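Local structure of 2-aminomuconic 6-semialdehyde dehydrogenase (Pseudomonas sp., 7BZV) at residues D67-I72 / D115-A120. The protein probably catalyses the NAD+-dependent oxidation of 2-aminomuconic 6-semialdehyde to 2-aminomuconate in 2-aminophenol breakdown, working as a tetramer. Numbering follows the deposited sequence.
Sequences DWLRRI and DILATA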
loop_
_atom_site.group_PDB
_atom_site.type_symbol
_atom_site.label_atom_id
_atom_site.label_comp_id
_atom_site.label_asym_id
_atom_site.label_seq_id
_atom_site.Cartn_x
_atom_site.Cartn_y
_atom_site.Cartn_z
ATOM N N ASP B 67 17.528 -1.401 -15.069
ATOM C CA ASP B 67 18.831 -1.894 -15.505
ATOM C C ASP B 67 19.835 -0.751 -15.690
ATOM O O ASP B 67 21.001 -0.877 -15.313
ATOM C CB ASP B 67 18.684 -2.679 -16.814
ATOM C CG ASP B 67 17.981 -4.023 -16.631
ATOM O OD1 ASP B 67 17.757 -4.425 -15.475
ATOM O OD2 ASP B 67 17.632 -4.675 -17.644
ATOM N N TRP B 68 19.415 0.359 -16.304
ATOM C CA TRP B 68 20.328 1.492 -16.461
ATOM C C TRP B 68 20.844 1.952 -15.107
ATOM O O TRP B 68 22.041 2.192 -14.932
ATOM C CB TRP B 68 19.620 2.659 -17.161
ATOM C CG TRP B 68 19.520 2.602 -18.656
ATOM C CD1 TRP B 68 18.370 2.582 -19.400
ATOM C CD2 TRP B 68 20.597 2.608 -19.584
ATOM N NE1 TRP B 68 18.670 2.539 -20.739
ATOM C CE2 TRP B 68 20.031 2.574 -20.882
ATOM C CE3 TRP B 68 21.986 2.636 -19.448
ATOM C CZ2 TRP B 68 20.805 2.571 -22.032
ATOM C CZ3 TRP B 68 22.751 2.636 -20.589
ATOM C CH2 TRP B 68 22.161 2.587 -21.863
ATOM N N LEU B 69 19.934 2.079 -14.124
ATOM C CA LEU B 69 20.333 2.566 -12.805
ATOM C C LEU B 69 21.365 1.631 -12.189
ATOM O O LEU B 69 22.305 2.076 -11.524
ATOM C CB LEU B 69 19.117 2.681 -11.868
ATOM C CG LEU B 69 18.093 3.748 -12.251
ATOM C CD1 LEU B 69 16.837 3.548 -11.383
ATOM C CD2 LEU B 69 18.640 5.105 -12.060
ATOM N N ARG B 70 21.188 0.325 -12.392
ATOM C CA ARG B 70 22.147 -0.643 -11.870
ATOM C C ARG B 70 23.461 -0.608 -12.651
ATOM O O ARG B 70 24.535 -0.771 -12.069
ATOM C CB ARG B 70 21.508 -2.035 -11.885
ATOM C CG ARG B 70 20.474 -2.202 -10.796
ATOM C CD ARG B 70 19.610 -3.492 -10.949
ATOM N NE ARG B 70 18.625 -3.608 -9.875
ATOM C CZ ARG B 70 17.589 -4.448 -9.888
ATOM N NH1 ARG B 70 17.387 -5.275 -10.917
ATOM N NH2 ARG B 70 16.759 -4.464 -8.872
ATOM N N ARG B 71 23.405 -0.398 -13.973
ATOM C CA ARG B 71 24.647 -0.286 -14.742
ATOM C C ARG B 71 25.429 0.944 -14.316
ATOM O O ARG B 71 26.661 0.902 -14.219
ATOM C CB ARG B 71 24.341 -0.243 -16.236
ATOM C CG ARG B 71 23.485 -1.411 -16.683
ATOM C CD ARG B 71 24.031 -2.050 -17.927
ATOM N NE ARG B 71 23.665 -1.310 -19.129
ATOM C CZ ARG B 71 24.527 -0.667 -19.908
ATOM N NH1 ARG B 71 25.824 -0.667 -19.610
ATOM N NH2 ARG B 71 24.092 -0.033 -20.991
ATOM N N ILE B 72 24.724 2.045 -14.035
ATOM C CA ILE B 72 25.377 3.231 -13.492
ATOM C C ILE B 72 26.057 2.915 -12.167
ATOM O O ILE B 72 27.226 3.261 -11.946
ATOM C CB ILE B 72 24.372 4.385 -13.331
ATOM C CG1 ILE B 72 23.997 4.947 -14.699
ATOM C CG2 ILE B 72 24.958 5.450 -12.390
ATOM C CD1 ILE B 72 22.698 5.804 -14.718
ATOM N N ASP B 115 15.534 -0.722 -7.178
ATOM C CA ASP B 115 14.628 -1.653 -6.510
ATOM C C ASP B 115 13.233 -1.057 -6.365
ATOM O O ASP B 115 12.229 -1.724 -6.648
ATOM C CB ASP B 115 15.167 -2.031 -5.110
ATOM C CG ASP B 115 16.438 -2.850 -5.144
ATOM O OD1 ASP B 115 16.813 -3.429 -6.188
ATOM O OD2 ASP B 115 17.120 -2.886 -4.109
ATOM N N ILE B 116 13.145 0.198 -5.914
ATOM C CA ILE B 116 11.839 0.847 -5.740
ATOM C C ILE B 116 11.088 0.934 -7.055
ATOM O O ILE B 116 9.887 0.664 -7.135
ATOM C CB ILE B 116 12.016 2.247 -5.137
ATOM C CG1 ILE B 116 12.403 2.024 -3.678
ATOM C CG2 ILE B 116 10.725 3.078 -5.237
ATOM C CD1 ILE B 116 13.224 3.075 -3.079
ATOM N N LEU B 117 11.792 1.292 -8.122
ATOM C CA LEU B 117 11.152 1.356 -9.437
ATOM C C LEU B 117 10.702 -0.018 -9.880
ATOM O O LEU B 117 9.599 -0.177 -10.412
ATOM C CB LEU B 117 12.120 1.949 -10.461
ATOM C CG LEU B 117 11.621 2.094 -11.908
ATOM C CD1 LEU B 117 10.374 2.962 -11.992
ATOM C CD2 LEU B 117 12.785 2.646 -12.801
ATOM N N ALA B 118 11.527 -1.033 -9.631
ATOM C CA ALA B 118 11.185 -2.367 -10.111
ATOM C C ALA B 118 9.870 -2.859 -9.525
ATOM O O ALA B 118 9.107 -3.544 -10.215
ATOM C CB ALA B 118 12.309 -3.360 -9.784
ATOM N N THR B 119 9.556 -2.498 -8.276
ATOM C CA THR B 119 8.352 -3.019 -7.658
ATOM C C THR B 119 7.231 -1.991 -7.534
ATOM O O THR B 119 6.189 -2.311 -6.971
ATOM C CB THR B 119 8.673 -3.609 -6.283
ATOM O OG1 THR B 119 9.215 -2.586 -5.443
ATOM C CG2 THR B 119 9.694 -4.731 -6.379
ATOM N N ALA B 120 7.391 -0.800 -8.074
ATOM C CA ALA B 120 6.396 0.242 -7.871
ATOM C C ALA B 120 5.049 -0.224 -8.418
ATOM O O ALA B 120 4.979 -0.685 -9.562
ATOM C CB ALA B 120 6.833 1.508 -8.587
HETATM O O HOH W 1 19.175 -2.594 -7.251
#
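Arg70, on helix 62-78, reaches across to helix 95-119 and binds Asp115 through one nitrogen: NH2 donates to OD1 at 2.9 Å in a salt bridge with an N-H...O angle of 152°. OD1 lies at the edge of the guanidinium, almost in its plane, with the carboxylate plane turned 66° from it; the direct contact is through NH2 alone. A water closes a small ring beside the bond, accepting from Arg70 NE at 2.9 Å and donating to Asp115 OD1 at 2.7 Å. The arginine chain, extended from CG to NE (chi3 -180°), carries the guanidinium across the gap. Beside this polar link residues 67-72 and 115-120 touch lightly, Leu69 CD1 meeting Leu117 CD2 at 4.4 Å; the helices pack further where Leu69 meets Phe110 and Ala114, and Leu117 meets Val66. The pair sits at a subunit interface: Arg70 and Asp115 each form a second salt bridge, with Asp115 and Arg70 of the second subunit, and Thr119 hydrogen-bonds Thr119 of that subunit. Two arginines and two aspartates thus share one cluster, in which the shared carboxylates probably offset the closeness of the two guanidinium groups and tie helix pairing within the subunit to assembly.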